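Local coordinates for putative pectin lyase (Geobacillus virus E2, PDB 7CHU), which serves as the trimeric tailspike of a deep-sea thermophilic bacteriophage and, as its pectate lyase-like fold suggests, probably recognises or cleaves polysaccharide on the host surface, at residues 38-43 against 52-57; 114-119 against 138-143; 329-334 against 349-354. All coordinates share one frame; numbering follows the deposited sequence.

Contact 1 (38-43 against 52-57); sequences SGSVYR and TQKHND
Ser40 to Arg43 runs antiparallel to Thr52 to Lys54, the short strand axes 166° apart, with Ser40 opposite Lys54 as a non-hydrogen-bonded pair and Val41 opposite Gln53 as a hydrogen-bonded one. At Val41 the pairing is uneven: its N donates to Gln53 O at 2.8 Å, while its O takes the N-H of Thr52 at 3.0 Å and, weakly, that of Gln53. Two residues facing one make this a classic beta bulge. Farther down, His55 N donates a hydrogen bond to Gly39 O at 3.2 Å. Gly39 has a positive phi (91°) and lies with its backbone close against His55.

On one face Val41 and Gln53 meet CB to CB at 3.9 Å. On the other, the Lys54 side chain passes Ser40 with its CG 3.6 Å from OG, then bends at chi2 (-123°), and CE too lies 3.8 Å from that OG; the hydroxyl is hydrogen-bonded to Asn37 O. At the bulge, Thr52 CG2 touches Arg43 CB at 3.5 Å, near the root of a side chain that extends away to Lys3 O. Where the strands part, one water donates to Ser38 O and to His55 O and accepts from Asp57 N, bridging the two backbones.

The pair forms the hairpin 40-45/48-54. Strand 27-30 flanks 40-45 on its other edge, its Thr28 and Met30 packing on Val41. Strand 48-54 is outermost within the chain, and the second subunit lies against it: Trp6 of that subunit packs on Thr52 and its Met30 on Gln53, while His55 of the third subunit meets His55 edge-to-face.

Contact 2 (114-119 against 138-143); sequences IVYFPT and VGAGMS
Ile114 and Val138 meet methyl to methyl, CG2 of each 3.7 Å apart, their side chains crossing obliquely. The Val138 side chain is splayed between two neighbours. Its CG2, anti to the carbonyl carbon, goes to Ile114, and its CG1, anti to the backbone N (chi1 177°), lies 4.0 Å from Tyr116 CD1. Beneath them the backbone is tightly bonded: Val138 N donates almost straight to Val115 O at 3.0 Å, and Phe117 N donates to Val138 O at 2.7 Å. Val138 O is crowded further by Tyr116 CA and by Tyr116 CD1, each 3.2 Å away, and the Phe117 ring turns an edge toward it.

Parallel pairing of strands from successive coils is how the right-handed beta-helix of the pectate lyase-like family is built, and this chain is consistent with it. Here strand 113-117 lies between 75-76 and 135-139, and 135-139 pairs in turn with 169-175. On the face opposite the Tyr116 side chain, Phe117 packs on Leu137 and on Ile94 of helix 91-99.

Past Val138 the regular pairing gives out and the contact thins to a few touches, most of them on one methyl. The Tyr116 ring lies oblique to the backbone of 138-140, CE1 3.5 Å from Gly139 O and OH 3.4 Å from Ala140 CB. Thr119 OG1 comes to that same CB at 3.3 Å. That hydroxyl is hydrogen-bonded to Gly112 O of the third subunit, while Thr145 OG1 is hydrogen-bonded to both Phe117 O and Ala140 N, tying the two segments where they diverge.

Contact 3 (329-334 against 349-354); sequences IKVKGD and YFVNLT
Ile329 begins a parallel pairing with 351-353, the short strand axes 4.8 Å apart and 10° from parallel, in which each residue faces its counterpart 22 positions later. Its N donates to Phe350 O at 3.0 Å and its O receives Asn352 N at 2.9 Å, so its backbone grips residues on both flanks of Val351. Its side chain lies on the same face as that of Val351, with CD1 a loose 4.3 Å from Val351 CG2.

Lys330 points to the other face, beside Asn352. Its CG meets Thr354 CG2 at 4.1 Å, the two side chains crossing at about a right angle. Asp327 OD2 binds both Lys330 NZ, as a salt bridge, and Asn352 ND2, drawing the two polar ends to one carboxylate oxygen.

Val331 returns to the apolar face. It lies side by side with Leu353, pointing the same way, and its CG2 touches Leu353 CD2 at 3.8 Å and Val351 CG1 at 4.1 Å. Val331 N donates to Asn352 O, and Val331 O is held twice by one residue: by Thr354 N and by Thr354 OG1 at 2.6 Å. A chi1 of 73° sets that hydroxyl between the backbone N and the carbonyl carbon of Thr354, from where it reaches Val331 O.

At Lys332 CB still brushes Thr354 OG1, and the chain then leaves, with Gly333 N bonded to Ser357 OG. Strand 329-331 is flanked on its other edge by 307-309, whose Tyr308 packs on Lys330 and Lys332. Phe343 of strand 342-346 lies against Ile329 and Val351.

How the contacts relate
The three contacts follow one another along an elongated chain, with about 40 Å between the centres of contacts 1 and 2 and about 38 Å between those of contacts 2 and 3. Contact 1 is the antiparallel one, a local hairpin in the small N-terminal sheet. Contacts 2 and 3 are parallel and join successive turns of the same run of beta-helix strands. Contacts 1 and 2 are largely buried and both touch the third subunit; contact 3 is partly buried and its segments meet no other chain. Contact 1 is mostly backbone, bulge and water, contact 2 mixes methyls with an aromatic ring, and contact 3 divides an apolar face from a polar one.

Contact 1 (38-43 against 52-57)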
loop_
_atom_site.group_PDB
_atom_site.type_symbol
_atom_site.label_atom_id
_atom_site.label_comp_id
_atom_site.label_asym_id
_atom_site.label_seq_id
_atom_site.Cartn_x
_atom_site.Cartn_y
_atom_site.Cartn_z
ATOM N N SER A 38 -51.928 -33.919 -21.680
ATOM C CA SER A 38 -51.777 -33.540 -20.282
ATOM C C SER A 38 -50.947 -32.266 -20.175
ATOM O O SER A 38 -50.001 -32.054 -20.940
ATOM C CB SER A 38 -51.137 -34.675 -19.484
ATOM O OG SER A 38 -51.945 -35.843 -19.515
ATOM N N GLY A 39 -51.329 -31.400 -19.237
ATOM C CA GLY A 39 -50.674 -30.120 -19.046
ATOM C C GLY A 39 -51.274 -28.973 -19.829
ATOM O O GLY A 39 -50.903 -27.820 -19.590
ATOM N N SER A 40 -52.201 -29.248 -20.742
ATOM C CA SER A 40 -52.845 -28.184 -21.495
ATOM C C SER A 40 -53.716 -27.341 -20.577
ATOM O O SER A 40 -54.382 -27.860 -19.674
ATOM C CB SER A 40 -53.670 -28.779 -22.637
ATOM O OG SER A 40 -52.854 -29.598 -23.464
ATOM N N VAL A 41 -53.678 -26.027 -20.798
ATOM C CA VAL A 41 -54.392 -25.046 -19.992
ATOM C C VAL A 41 -55.367 -24.326 -20.917
ATOM O O VAL A 41 -54.970 -23.826 -21.978
ATOM C CB VAL A 41 -53.426 -24.060 -19.309
ATOM C CG1 VAL A 41 -54.167 -22.886 -18.709
ATOM C CG2 VAL A 41 -52.618 -24.771 -18.228
ATOM N N TYR A 42 -56.639 -24.292 -20.532
ATOM C CA TYR A 42 -57.684 -23.722 -21.367
ATOM C C TYR A 42 -58.285 -22.522 -20.658
ATOM O O TYR A 42 -58.450 -22.523 -19.432
ATOM C CB TYR A 42 -58.767 -24.768 -21.709
ATOM C CG TYR A 42 -58.227 -25.957 -22.493
ATOM C CD1 TYR A 42 -58.233 -25.971 -23.888
ATOM C CD2 TYR A 42 -57.696 -27.057 -21.834
ATOM C CE1 TYR A 42 -57.728 -27.060 -24.595
ATOM C CE2 TYR A 42 -57.194 -28.141 -22.528
ATOM C CZ TYR A 42 -57.208 -28.141 -23.903
ATOM O OH TYR A 42 -56.693 -29.236 -24.565
ATOM N N ARG A 43 -58.579 -21.484 -21.432
ATOM C CA ARG A 43 -59.170 -20.264 -20.907
ATOM C C ARG A 43 -60.479 -20.003 -21.631
ATOM O O ARG A 43 -60.525 -20.041 -22.864
ATOM C CB ARG A 43 -58.229 -19.082 -21.079
ATOM C CG ARG A 43 -58.842 -17.744 -20.726
ATOM C CD ARG A 43 -57.881 -16.628 -21.107
ATOM N NE ARG A 43 -58.458 -15.308 -20.897
ATOM C CZ ARG A 43 -58.440 -14.672 -19.733
ATOM N NH1 ARG A 43 -57.874 -15.247 -18.680
ATOM N NH2 ARG A 43 -58.988 -13.470 -19.623
ATOM N N THR A 52 -54.619 -21.984 -24.268
ATOM C CA THR A 52 -53.709 -20.845 -24.157
ATOM C C THR A 52 -52.309 -21.219 -23.696
ATOM O O THR A 52 -51.340 -20.572 -24.114
ATOM C CB THR A 52 -54.271 -19.792 -23.188
ATOM O OG1 THR A 52 -54.215 -20.291 -21.841
ATOM C CG2 THR A 52 -55.709 -19.440 -23.549
ATOM N N GLN A 53 -52.163 -22.225 -22.833
ATOM C CA GLN A 53 -50.855 -22.551 -22.279
ATOM C C GLN A 53 -50.704 -24.062 -22.201
ATOM O O GLN A 53 -51.685 -24.808 -22.260
ATOM C CB GLN A 53 -50.648 -21.904 -20.896
ATOM C CG GLN A 53 -50.928 -20.399 -20.859
ATOM C CD GLN A 53 -50.791 -19.789 -19.472
ATOM O OE1 GLN A 53 -49.702 -19.752 -18.914
ATOM N NE2 GLN A 53 -51.890 -19.279 -18.929
ATOM N N LYS A 54 -49.457 -24.514 -22.076
ATOM C CA LYS A 54 -49.189 -25.946 -22.055
ATOM C C LYS A 54 -47.871 -26.216 -21.350
ATOM O O LYS A 54 -46.858 -25.587 -21.660
ATOM C CB LYS A 54 -49.146 -26.514 -23.475
ATOM C CG LYS A 54 -49.669 -27.923 -23.608
ATOM C CD LYS A 54 -48.628 -28.863 -24.202
ATOM C CE LYS A 54 -49.159 -30.304 -24.272
ATOM N NZ LYS A 54 -48.075 -31.304 -24.535
ATOM N N HIS A 55 -47.888 -27.154 -20.413
ATOM C CA HIS A 55 -46.672 -27.659 -19.793
ATOM C C HIS A 55 -46.254 -28.962 -20.475
ATOM O O HIS A 55 -46.991 -29.954 -20.433
ATOM C CB HIS A 55 -46.892 -27.879 -18.297
ATOM C CG HIS A 55 -45.773 -28.617 -17.641
ATOM N ND1 HIS A 55 -44.697 -27.971 -17.070
ATOM C CD2 HIS A 55 -45.543 -29.945 -17.493
ATOM C CE1 HIS A 55 -43.862 -28.873 -16.578
ATOM N NE2 HIS A 55 -44.350 -30.077 -16.824
ATOM N N ASN A 56 -45.067 -28.966 -21.089
ATOM C CA ASN A 56 -44.528 -30.149 -21.758
ATOM C C ASN A 56 -43.528 -30.835 -20.832
ATOM O O ASN A 56 -42.469 -30.266 -20.532
ATOM C CB ASN A 56 -43.863 -29.780 -23.092
ATOM C CG ASN A 56 -43.268 -31.004 -23.838
ATOM O OD1 ASN A 56 -43.106 -32.098 -23.280
ATOM N ND2 ASN A 56 -42.962 -30.810 -25.119
ATOM N N ASP A 57 -43.862 -32.065 -20.406
ATOM C CA ASP A 57 -42.978 -32.859 -19.556
ATOM C C ASP A 57 -41.665 -33.185 -20.259
ATOM O O ASP A 57 -40.616 -33.271 -19.603
ATOM C CB ASP A 57 -43.672 -34.167 -19.127
ATOM C CG ASP A 57 -44.576 -34.013 -17.874
ATOM O OD1 ASP A 57 -44.592 -32.957 -17.204
ATOM O OD2 ASP A 57 -45.290 -34.981 -17.543
HETATM O O HOH W 1 -47.045 -32.562 -20.065
#

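Contact 2 (114-119 against 138-143)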
loop_
_atom_site.group_PDB
_atom_site.type_symbol
_atom_site.label_atom_id
_atom_site.label_comp_id
_atom_site.label_asym_id
_atom_site.label_seq_id
_atom_site.Cartn_x
_atom_site.Cartn_y
_atom_site.Cartn_z
ATOM N N ILE A 114 -15.233 -23.098 -5.835
ATOM C CA ILE A 114 -15.761 -22.342 -4.704
ATOM C C ILE A 114 -16.781 -23.199 -3.973
ATOM O O ILE A 114 -17.616 -23.860 -4.607
ATOM C CB ILE A 114 -16.404 -21.013 -5.163
ATOM C CG1 ILE A 114 -15.351 -20.036 -5.702
ATOM C CG2 ILE A 114 -17.212 -20.373 -4.023
ATOM C CD1 ILE A 114 -15.933 -18.649 -6.090
ATOM N N VAL A 115 -16.725 -23.174 -2.642
ATOM C CA VAL A 115 -17.806 -23.624 -1.774
ATOM C C VAL A 115 -18.483 -22.382 -1.205
ATOM O O VAL A 115 -17.875 -21.621 -0.439
ATOM C CB VAL A 115 -17.292 -24.528 -0.648
ATOM C CG1 VAL A 115 -18.453 -24.870 0.304
ATOM C CG2 VAL A 115 -16.668 -25.801 -1.228
ATOM N N TYR A 116 -19.744 -22.166 -1.558
ATOM C CA TYR A 116 -20.409 -20.903 -1.279
ATOM C C TYR A 116 -21.377 -21.066 -0.118
ATOM O O TYR A 116 -22.173 -22.017 -0.101
ATOM C CB TYR A 116 -21.163 -20.399 -2.508
ATOM C CG TYR A 116 -21.888 -19.123 -2.173
ATOM C CD1 TYR A 116 -21.182 -17.944 -1.970
ATOM C CD2 TYR A 116 -23.267 -19.108 -1.997
ATOM C CE1 TYR A 116 -21.846 -16.750 -1.640
ATOM C CE2 TYR A 116 -23.933 -17.932 -1.663
ATOM C CZ TYR A 116 -23.223 -16.762 -1.489
ATOM O OH TYR A 116 -23.892 -15.596 -1.153
ATOM N N PHE A 117 -21.310 -20.137 0.834
ATOM C CA PHE A 117 -22.149 -20.141 2.041
ATOM C C PHE A 117 -23.099 -18.952 1.946
ATOM O O PHE A 117 -22.654 -17.807 2.149
ATOM C CB PHE A 117 -21.308 -20.014 3.329
ATOM C CG PHE A 117 -20.358 -21.148 3.600
ATOM C CD1 PHE A 117 -19.257 -21.375 2.788
ATOM C CD2 PHE A 117 -20.522 -21.937 4.723
ATOM C CE1 PHE A 117 -18.384 -22.415 3.057
ATOM C CE2 PHE A 117 -19.650 -22.989 5.010
ATOM C CZ PHE A 117 -18.580 -23.229 4.172
ATOM N N PRO A 118 -24.390 -19.146 1.678
ATOM C CA PRO A 118 -25.317 -18.007 1.605
ATOM C C PRO A 118 -25.483 -17.360 2.969
ATOM O O PRO A 118 -25.108 -17.917 4.007
ATOM C CB PRO A 118 -26.647 -18.628 1.133
ATOM C CG PRO A 118 -26.282 -20.007 0.599
ATOM C CD PRO A 118 -25.069 -20.428 1.388
ATOM N N THR A 119 -26.037 -16.148 2.939
ATOM C CA THR A 119 -26.367 -15.412 4.155
ATOM C C THR A 119 -26.948 -16.338 5.213
ATOM O O THR A 119 -27.830 -17.153 4.921
ATOM C CB THR A 119 -27.362 -14.306 3.827
ATOM O OG1 THR A 119 -26.716 -13.348 2.978
ATOM C CG2 THR A 119 -27.838 -13.615 5.110
ATOM N N VAL A 138 -16.401 -19.152 0.365
ATOM C CA VAL A 138 -16.900 -17.813 0.067
ATOM C C VAL A 138 -18.293 -17.673 0.667
ATOM O O VAL A 138 -19.152 -18.519 0.427
ATOM C CB VAL A 138 -16.942 -17.564 -1.453
ATOM C CG1 VAL A 138 -17.546 -16.179 -1.763
ATOM C CG2 VAL A 138 -15.547 -17.749 -2.072
ATOM N N GLY A 139 -18.517 -16.600 1.431
ATOM C CA GLY A 139 -19.826 -16.260 1.941
ATOM C C GLY A 139 -20.420 -15.026 1.278
ATOM O O GLY A 139 -19.912 -14.500 0.289
ATOM N N ALA A 140 -21.526 -14.562 1.850
ATOM C CA ALA A 140 -22.245 -13.414 1.305
ATOM C C ALA A 140 -21.766 -12.073 1.861
ATOM O O ALA A 140 -22.219 -11.022 1.389
ATOM C CB ALA A 140 -23.740 -13.564 1.572
ATOM N N GLY A 141 -20.851 -12.085 2.829
ATOM C CA GLY A 141 -20.342 -10.879 3.445
ATOM C C GLY A 141 -19.649 -11.191 4.757
ATOM O O GLY A 141 -19.980 -12.202 5.392
ATOM N N MET A 142 -18.705 -10.331 5.178
ATOM C CA MET A 142 -17.874 -10.596 6.362
ATOM C C MET A 142 -18.672 -10.811 7.650
ATOM O O MET A 142 -18.117 -11.339 8.628
ATOM C CB MET A 142 -16.884 -9.448 6.584
ATOM C CG MET A 142 -15.644 -9.851 7.424
ATOM S SD MET A 142 -14.401 -8.524 7.564
ATOM C CE MET A 142 -14.931 -7.542 6.191
ATOM N N SER A 143 -19.924 -10.369 7.710
ATOM C CA SER A 143 -20.807 -10.701 8.826
ATOM C C SER A 143 -22.091 -11.382 8.386
ATOM O O SER A 143 -22.696 -12.106 9.192
ATOM C CB SER A 143 -21.148 -9.422 9.613
ATOM O OG SER A 143 -21.861 -9.661 10.818
#

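Contact 3 (329-334 against 349-354)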
loop_
_atom_site.group_PDB
_atom_site.type_symbol
_atom_site.label_atom_id
_atom_site.label_comp_id
_atom_site.label_asym_id
_atom_site.label_seq_id
_atom_site.Cartn_x
_atom_site.Cartn_y
_atom_site.Cartn_z
ATOM N N ILE A 329 6.124 -3.247 19.323
ATOM C CA ILE A 329 6.778 -4.255 18.494
ATOM C C ILE A 329 7.990 -4.756 19.261
ATOM O O ILE A 329 8.950 -4.005 19.464
ATOM C CB ILE A 329 7.217 -3.724 17.119
ATOM C CG1 ILE A 329 6.061 -3.034 16.378
ATOM C CG2 ILE A 329 7.773 -4.884 16.252
ATOM C CD1 ILE A 329 6.479 -2.399 15.076
ATOM N N LYS A 330 7.974 -6.031 19.650
ATOM C CA LYS A 330 9.095 -6.654 20.351
ATOM C C LYS A 330 9.841 -7.525 19.348
ATOM O O LYS A 330 9.311 -8.540 18.884
ATOM C CB LYS A 330 8.585 -7.468 21.534
ATOM C CG LYS A 330 9.618 -7.916 22.514
ATOM C CD LYS A 330 8.982 -8.856 23.542
ATOM C CE LYS A 330 9.391 -8.540 24.969
ATOM N NZ LYS A 330 8.663 -7.344 25.540
ATOM N N VAL A 331 11.047 -7.102 18.971
ATOM C CA VAL A 331 11.777 -7.709 17.859
ATOM C C VAL A 331 12.821 -8.675 18.402
ATOM O O VAL A 331 13.589 -8.331 19.312
ATOM C CB VAL A 331 12.455 -6.640 16.982
ATOM C CG1 VAL A 331 13.264 -7.297 15.851
ATOM C CG2 VAL A 331 11.422 -5.637 16.428
ATOM N N LYS A 332 12.879 -9.869 17.805
ATOM C CA LYS A 332 13.972 -10.805 17.968
ATOM C C LYS A 332 14.260 -11.286 16.552
ATOM O O LYS A 332 13.707 -12.290 16.089
ATOM C CB LYS A 332 13.605 -11.959 18.912
ATOM C CG LYS A 332 14.710 -13.035 19.105
ATOM C CD LYS A 332 14.100 -14.245 19.841
ATOM C CE LYS A 332 15.097 -15.368 20.060
ATOM N NZ LYS A 332 15.485 -16.042 18.797
ATOM N N GLY A 333 15.122 -10.561 15.861
ATOM C CA GLY A 333 15.444 -10.899 14.491
ATOM C C GLY A 333 16.172 -9.766 13.794
ATOM O O GLY A 333 16.477 -8.727 14.387
ATOM N N ASP A 334 16.432 -9.985 12.504
ATOM C CA ASP A 334 17.313 -9.138 11.713
ATOM C C ASP A 334 16.604 -8.586 10.491
ATOM O O ASP A 334 15.783 -9.271 9.878
ATOM C CB ASP A 334 18.545 -9.908 11.226
ATOM C CG ASP A 334 19.335 -10.528 12.366
ATOM O OD1 ASP A 334 19.289 -9.980 13.486
ATOM O OD2 ASP A 334 19.990 -11.568 12.137
ATOM N N TYR A 349 8.861 0.257 24.928
ATOM C CA TYR A 349 9.321 0.949 23.737
ATOM C C TYR A 349 8.302 0.798 22.611
ATOM O O TYR A 349 7.524 -0.160 22.583
ATOM C CB TYR A 349 10.655 0.385 23.270
ATOM C CG TYR A 349 11.722 0.416 24.329
ATOM C CD1 TYR A 349 12.468 1.565 24.535
ATOM C CD2 TYR A 349 12.004 -0.718 25.115
ATOM C CE1 TYR A 349 13.477 1.610 25.492
ATOM C CE2 TYR A 349 13.016 -0.688 26.088
ATOM C CZ TYR A 349 13.735 0.484 26.270
ATOM O OH TYR A 349 14.734 0.549 27.215
ATOM N N PHE A 350 8.326 1.754 21.669
ATOM C CA PHE A 350 7.609 1.544 20.417
ATOM C C PHE A 350 8.174 0.323 19.709
ATOM O O PHE A 350 7.422 -0.553 19.273
ATOM C CB PHE A 350 7.696 2.761 19.489
ATOM C CG PHE A 350 7.054 4.017 20.043
ATOM C CD1 PHE A 350 6.098 3.954 21.048
ATOM C CD2 PHE A 350 7.422 5.265 19.542
ATOM C CE1 PHE A 350 5.527 5.111 21.553
ATOM C CE2 PHE A 350 6.849 6.432 20.030
ATOM C CZ PHE A 350 5.903 6.359 21.042
ATOM N N VAL A 351 9.505 0.254 19.601
ATOM C CA VAL A 351 10.222 -0.840 18.939
ATOM C C VAL A 351 11.357 -1.268 19.862
ATOM O O VAL A 351 12.280 -0.486 20.127
ATOM C CB VAL A 351 10.781 -0.444 17.558
ATOM C CG1 VAL A 351 11.532 -1.595 16.923
ATOM C CG2 VAL A 351 9.657 0.033 16.578
ATOM N N ASN A 352 11.288 -2.504 20.353
ATOM C CA ASN A 352 12.272 -3.060 21.276
ATOM C C ASN A 352 13.098 -4.066 20.483
ATOM O O ASN A 352 12.629 -5.166 20.195
ATOM C CB ASN A 352 11.580 -3.704 22.471
ATOM C CG ASN A 352 12.561 -4.101 23.579
ATOM O OD1 ASN A 352 13.774 -3.955 23.420
ATOM N ND2 ASN A 352 12.028 -4.605 24.697
ATOM N N LEU A 353 14.309 -3.674 20.101
ATOM C CA LEU A 353 15.217 -4.548 19.366
ATOM C C LEU A 353 15.966 -5.392 20.403
ATOM O O LEU A 353 16.947 -4.939 21.003
ATOM C CB LEU A 353 16.142 -3.720 18.479
ATOM C CG LEU A 353 15.414 -2.732 17.524
ATOM C CD1 LEU A 353 16.353 -1.812 16.787
ATOM C CD2 LEU A 353 14.512 -3.477 16.512
ATOM N N THR A 354 15.481 -6.618 20.643
ATOM C CA THR A 354 16.017 -7.441 21.722
ATOM C C THR A 354 17.175 -8.322 21.253
ATOM O O THR A 354 17.311 -8.648 20.068
ATOM C CB THR A 354 14.932 -8.334 22.346
ATOM O OG1 THR A 354 14.603 -9.397 21.456
ATOM C CG2 THR A 354 13.677 -7.545 22.660
#